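Local coordinates for eukaryotic translation initiation factor 4 gamma 2 (Homo sapiens, PDB 4IUL), which probably acts in translation initiation through a HEAT-repeat MIF4G domain that interacts with the RNA helicase eIF4A, at residues Arg109-Phe120 against Asp166-Cys176. Sequence-based numbering, arbitrary orientation.
Sequences RRLLISKLQDEF and DLIHESILHKC. With SO4 (sulfate ion), chain D.
Ile113 and Ile168 mark the closest backbone approach, their CA atoms 5.6 Å apart, where helix 109-120 passes the loop leading into helix 170-176. The two helical segments run nearly parallel at 19°, as in the stacked helices of HEAT repeats, their axes 11.4 Å apart at closest. Two waters bridge the segments near their start: one donates to the carbonyls Arg109 O and Leu167 O, the other accepts from the guanidinium NH1 of Arg109 and donates weakly to Asp166 O. The extended Arg109 chain crosses Leu167 at about a right angle, NH1 lying 3.5 Å from Leu167 CD2. Ile113 CD1 sits over one face of the imidazole ring of His169, the residue at the N-cap position of helix 170-176, 4.1 Å from the ring centroid, a CH-pi contact, and Ile113 CG1 packs on Ile168 CG2 at 4.4 Å. Farther along, Ile172 CD1 reaches Phe120 CB and slides past Gln117, whose amide nitrogen bonds Glu121. With CG anti to the backbone N (chi1 -167°), the Phe120 ring reaches across to helix 170-176: CE1 lies 3.8 Å from Cys176 SG, an oblique sulfur-aromatic contact, and CE2 is 4.0 Å from Lys175 CG. An alanine at Phe120 would remove the ring, and would probably leave a gap beside Cys176 and the Lys175 aliphatic chain. Leu116 and Phe120 also pack on helix 141-163, and Leu112 and Leu167 share Cys81 of helix 74-87, whereas Leu173 turns to helix 193-210, placing the contact among these three helices of the MIF4G domain.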
loop_
_atom_site.group_PDB
_atom_site.type_symbol
_atom_site.label_atom_id
_atom_site.label_comp_id
_atom_site.label_asym_id
_atom_site.label_seq_id
_atom_site.Cartn_x
_atom_site.Cartn_y
_atom_site.Cartn_z
ATOM N N ARG A 109 -6.768 -6.252 -12.269
ATOM C CA ARG A 109 -5.528 -5.487 -12.143
ATOM C C ARG A 109 -5.715 -3.994 -12.340
ATOM O O ARG A 109 -5.159 -3.198 -11.588
ATOM C CB ARG A 109 -4.463 -6.003 -13.125
ATOM C CG ARG A 109 -3.862 -7.368 -12.754
ATOM C CD ARG A 109 -2.820 -7.797 -13.777
ATOM N NE ARG A 109 -2.300 -9.141 -13.545
ATOM C CZ ARG A 109 -1.398 -9.454 -12.618
ATOM N NH1 ARG A 109 -0.903 -8.516 -11.825
ATOM N NH2 ARG A 109 -0.985 -10.708 -12.491
ATOM N N ARG A 110 -6.498 -3.627 -13.348
ATOM C CA ARG A 110 -6.777 -2.231 -13.669
ATOM C C ARG A 110 -7.561 -1.497 -12.574
ATOM O O ARG A 110 -7.228 -0.374 -12.214
ATOM C CB ARG A 110 -7.548 -2.163 -14.995
ATOM C CG ARG A 110 -8.228 -0.829 -15.281
ATOM C CD ARG A 110 -8.871 -0.815 -16.667
ATOM N NE ARG A 110 -10.098 -1.611 -16.763
ATOM C CZ ARG A 110 -11.278 -1.232 -16.280
ATOM N NH1 ARG A 110 -12.342 -2.019 -16.417
ATOM N NH2 ARG A 110 -11.399 -0.064 -15.660
ATOM N N LEU A 111 -8.601 -2.123 -12.043
ATOM C CA LEU A 111 -9.396 -1.477 -11.001
ATOM C C LEU A 111 -8.668 -1.406 -9.652
ATOM O O LEU A 111 -8.932 -0.505 -8.849
ATOM C CB LEU A 111 -10.745 -2.193 -10.841
ATOM C CG LEU A 111 -11.702 -2.164 -12.049
ATOM C CD1 LEU A 111 -12.899 -3.078 -11.775
ATOM C CD2 LEU A 111 -12.182 -0.729 -12.335
ATOM N N LEU A 112 -7.749 -2.338 -9.401
ATOM C CA LEU A 112 -7.007 -2.330 -8.138
ATOM C C LEU A 112 -6.098 -1.089 -8.116
ATOM O O LEU A 112 -6.083 -0.318 -7.149
ATOM C CB LEU A 112 -6.144 -3.598 -7.999
ATOM C CG LEU A 112 -5.872 -4.153 -6.592
ATOM C CD1 LEU A 112 -4.586 -4.976 -6.597
ATOM C CD2 LEU A 112 -5.754 -3.028 -5.593
ATOM N N ILE A 113 -5.335 -0.910 -9.191
ATOM C CA ILE A 113 -4.426 0.228 -9.301
ATOM C C ILE A 113 -5.210 1.519 -9.099
ATOM O O ILE A 113 -4.798 2.401 -8.345
ATOM C CB ILE A 113 -3.731 0.251 -10.691
ATOM C CG1 ILE A 113 -2.636 -0.819 -10.732
ATOM C CG2 ILE A 113 -3.165 1.647 -10.982
ATOM C CD1 ILE A 113 -2.116 -1.122 -12.118
ATOM N N SER A 114 -6.351 1.607 -9.777
ATOM C CA SER A 114 -7.218 2.773 -9.700
ATOM C C SER A 114 -7.688 3.064 -8.274
ATOM O O SER A 114 -7.668 4.210 -7.839
ATOM C CB SER A 114 -8.429 2.573 -10.610
ATOM O OG SER A 114 -9.400 3.570 -10.380
ATOM N N LYS A 115 -8.115 2.025 -7.557
ATOM C CA LYS A 115 -8.595 2.180 -6.188
ATOM C C LYS A 115 -7.528 2.692 -5.217
ATOM O O LYS A 115 -7.800 3.573 -4.406
ATOM C CB LYS A 115 -9.159 0.858 -5.656
ATOM C CG LYS A 115 -9.568 0.903 -4.178
ATOM C CD LYS A 115 -11.038 1.296 -3.973
ATOM C CE LYS A 115 -11.342 2.735 -4.341
ATOM N NZ LYS A 115 -12.773 3.084 -4.072
ATOM N N LEU A 116 -6.320 2.141 -5.276
ATOM C CA LEU A 116 -5.286 2.616 -4.366
ATOM C C LEU A 116 -4.895 4.060 -4.630
ATOM O O LEU A 116 -4.549 4.788 -3.708
ATOM C CB LEU A 116 -4.076 1.694 -4.397
ATOM C CG LEU A 116 -4.376 0.663 -3.309
ATOM C CD1 LEU A 116 -4.214 -0.729 -3.845
ATOM C CD2 LEU A 116 -3.502 0.927 -2.107
ATOM N N GLN A 117 -4.974 4.484 -5.884
ATOM C CA GLN A 117 -4.673 5.867 -6.208
ATOM C C GLN A 117 -5.707 6.723 -5.461
ATOM O O GLN A 117 -5.385 7.800 -4.945
ATOM C CB GLN A 117 -4.787 6.091 -7.720
ATOM C CG GLN A 117 -4.444 7.510 -8.176
ATOM C CD GLN A 117 -3.102 7.986 -7.644
ATOM O OE1 GLN A 117 -2.068 7.355 -7.874
ATOM N NE2 GLN A 117 -3.113 9.107 -6.927
ATOM N N ASP A 118 -6.943 6.225 -5.392
ATOM C CA ASP A 118 -8.029 6.932 -4.708
ATOM C C ASP A 118 -7.822 7.015 -3.194
ATOM O O ASP A 118 -7.952 8.090 -2.604
ATOM C CB ASP A 118 -9.383 6.259 -4.965
ATOM C CG ASP A 118 -9.772 6.246 -6.430
ATOM O OD1 ASP A 118 -9.500 7.240 -7.142
ATOM O OD2 ASP A 118 -10.376 5.240 -6.865
ATOM N N GLU A 119 -7.532 5.885 -2.554
ATOM C CA GLU A 119 -7.321 5.917 -1.112
ATOM C C GLU A 119 -6.164 6.853 -0.773
ATOM O O GLU A 119 -6.246 7.616 0.185
ATOM C CB GLU A 119 -7.036 4.516 -0.553
ATOM C CG GLU A 119 -8.276 3.676 -0.280
ATOM C CD GLU A 119 -9.140 4.226 0.853
ATOM O OE1 GLU A 119 -9.564 5.396 0.770
ATOM O OE2 GLU A 119 -9.406 3.485 1.825
ATOM N N PHE A 120 -5.101 6.818 -1.571
ATOM C CA PHE A 120 -3.956 7.677 -1.295
ATOM C C PHE A 120 -4.305 9.164 -1.304
ATOM O O PHE A 120 -3.794 9.921 -0.477
ATOM C CB PHE A 120 -2.805 7.425 -2.275
ATOM C CG PHE A 120 -1.504 8.055 -1.842
ATOM C CD1 PHE A 120 -0.810 7.555 -0.741
ATOM C CD2 PHE A 120 -0.988 9.154 -2.514
ATOM C CE1 PHE A 120 0.379 8.139 -0.317
ATOM C CE2 PHE A 120 0.202 9.748 -2.097
ATOM C CZ PHE A 120 0.889 9.241 -0.996
ATOM N N ASP A 166 4.275 -6.648 -7.802
ATOM C CA ASP A 166 4.019 -5.967 -9.069
ATOM C C ASP A 166 2.538 -5.670 -9.319
ATOM O O ASP A 166 2.084 -5.658 -10.463
ATOM C CB ASP A 166 4.607 -6.765 -10.248
ATOM C CG ASP A 166 4.986 -5.865 -11.439
ATOM O OD1 ASP A 166 5.670 -4.839 -11.214
ATOM O OD2 ASP A 166 4.613 -6.178 -12.596
ATOM N N LEU A 167 1.799 -5.408 -8.244
ATOM C CA LEU A 167 0.370 -5.097 -8.337
ATOM C C LEU A 167 0.067 -3.594 -8.479
ATOM O O LEU A 167 -1.059 -3.220 -8.804
ATOM C CB LEU A 167 -0.375 -5.705 -7.137
ATOM C CG LEU A 167 -0.407 -7.246 -7.192
ATOM C CD1 LEU A 167 -1.071 -7.841 -5.945
ATOM C CD2 LEU A 167 -1.151 -7.676 -8.456
ATOM N N ILE A 168 1.058 -2.739 -8.215
ATOM C CA ILE A 168 0.921 -1.293 -8.403
ATOM C C ILE A 168 2.243 -0.816 -9.013
ATOM O O ILE A 168 3.237 -1.541 -8.967
ATOM C CB ILE A 168 0.603 -0.512 -7.085
ATOM C CG1 ILE A 168 1.563 -0.908 -5.963
ATOM C CG2 ILE A 168 -0.866 -0.707 -6.700
ATOM C CD1 ILE A 168 2.868 -0.134 -5.986
ATOM N N HIS A 169 2.255 0.389 -9.580
ATOM C CA HIS A 169 3.442 0.925 -10.254
ATOM C C HIS A 169 4.380 1.900 -9.506
ATOM O O HIS A 169 4.117 2.312 -8.366
ATOM C CB HIS A 169 2.994 1.558 -11.573
ATOM C CG HIS A 169 2.290 0.600 -12.487
ATOM N ND1 HIS A 169 1.399 1.010 -13.457
ATOM C CD2 HIS A 169 2.343 -0.752 -12.573
ATOM C CE1 HIS A 169 0.931 -0.047 -14.098
ATOM N NE2 HIS A 169 1.488 -1.129 -13.581
ATOM N N GLU A 170 5.466 2.269 -10.191
ATOM C CA GLU A 170 6.509 3.162 -9.673
ATOM C C GLU A 170 6.058 4.546 -9.230
ATOM O O GLU A 170 6.526 5.076 -8.219
ATOM C CB GLU A 170 7.618 3.361 -10.713
ATOM C CG GLU A 170 8.446 2.138 -11.034
ATOM C CD GLU A 170 9.801 2.510 -11.652
ATOM O OE1 GLU A 170 9.829 3.326 -12.598
ATOM O OE2 GLU A 170 10.838 1.987 -11.187
ATOM N N SER A 171 5.163 5.138 -10.002
ATOM C CA SER A 171 4.689 6.471 -9.702
ATOM C C SER A 171 4.153 6.674 -8.283
ATOM O O SER A 171 4.575 7.600 -7.587
ATOM C CB SER A 171 3.624 6.873 -10.720
ATOM O OG SER A 171 3.285 8.232 -10.546
ATOM N N ILE A 172 3.236 5.817 -7.848
ATOM C CA ILE A 172 2.656 5.968 -6.513
ATOM C C ILE A 172 3.661 5.665 -5.409
ATOM O O ILE A 172 3.575 6.230 -4.313
ATOM C CB ILE A 172 1.384 5.085 -6.325
ATOM C CG1 ILE A 172 0.568 5.603 -5.133
ATOM C CG2 ILE A 172 1.762 3.659 -6.089
ATOM C CD1 ILE A 172 -0.783 4.939 -4.957
ATOM N N LEU A 173 4.613 4.779 -5.690
ATOM C CA LEU A 173 5.636 4.455 -4.704
ATOM C C LEU A 173 6.502 5.697 -4.461
ATOM O O LEU A 173 6.777 6.046 -3.316
ATOM C CB LEU A 173 6.495 3.289 -5.183
ATOM C CG LEU A 173 5.835 1.910 -5.157
ATOM C CD1 LEU A 173 6.728 0.923 -5.873
ATOM C CD2 LEU A 173 5.587 1.468 -3.717
ATOM N N HIS A 174 6.921 6.372 -5.530
ATOM C CA HIS A 174 7.732 7.586 -5.377
ATOM C C HIS A 174 6.920 8.647 -4.626
ATOM O O HIS A 174 7.470 9.442 -3.866
ATOM C CB HIS A 174 8.171 8.139 -6.747
ATOM C CG HIS A 174 9.330 7.407 -7.353
ATOM N ND1 HIS A 174 10.622 7.546 -6.891
ATOM C CD2 HIS A 174 9.383 6.486 -8.346
ATOM C CE1 HIS A 174 11.419 6.737 -7.568
ATOM N NE2 HIS A 174 10.692 6.081 -8.455
ATOM N N LYS A 175 5.609 8.647 -4.835
ATOM C CA LYS A 175 4.738 9.615 -4.178
ATOM C C LYS A 175 4.679 9.349 -2.669
ATOM O O LYS A 175 4.544 10.279 -1.876
ATOM C CB LYS A 175 3.335 9.556 -4.790
ATOM C CG LYS A 175 2.699 10.913 -4.995
ATOM C CD LYS A 175 1.538 10.842 -5.975
ATOM C CE LYS A 175 2.016 10.478 -7.367
ATOM N NZ LYS A 175 0.887 10.363 -8.335
ATOM N N CYS A 176 4.776 8.078 -2.281
ATOM C CA CYS A 176 4.772 7.712 -0.874
ATOM C C CYS A 176 6.097 8.175 -0.253
ATOM O O CYS A 176 6.116 8.805 0.803
ATOM C CB CYS A 176 4.630 6.190 -0.709
ATOM S SG CYS A 176 2.977 5.514 -1.058
HETATM S S SO4 D . -15.365 0.789 -15.628
HETATM O O1 SO4 D . -15.354 2.115 -16.271
HETATM O O2 SO4 D . -14.662 -0.182 -16.484
HETATM O O3 SO4 D . -14.689 0.879 -14.324
HETATM O O4 SO4 D . -16.759 0.348 -15.434
HETATM O O HOH W 1 -2.665 -4.448 -10.341
HETATM O O HOH W 2 -0.955 -5.870 -11.884
#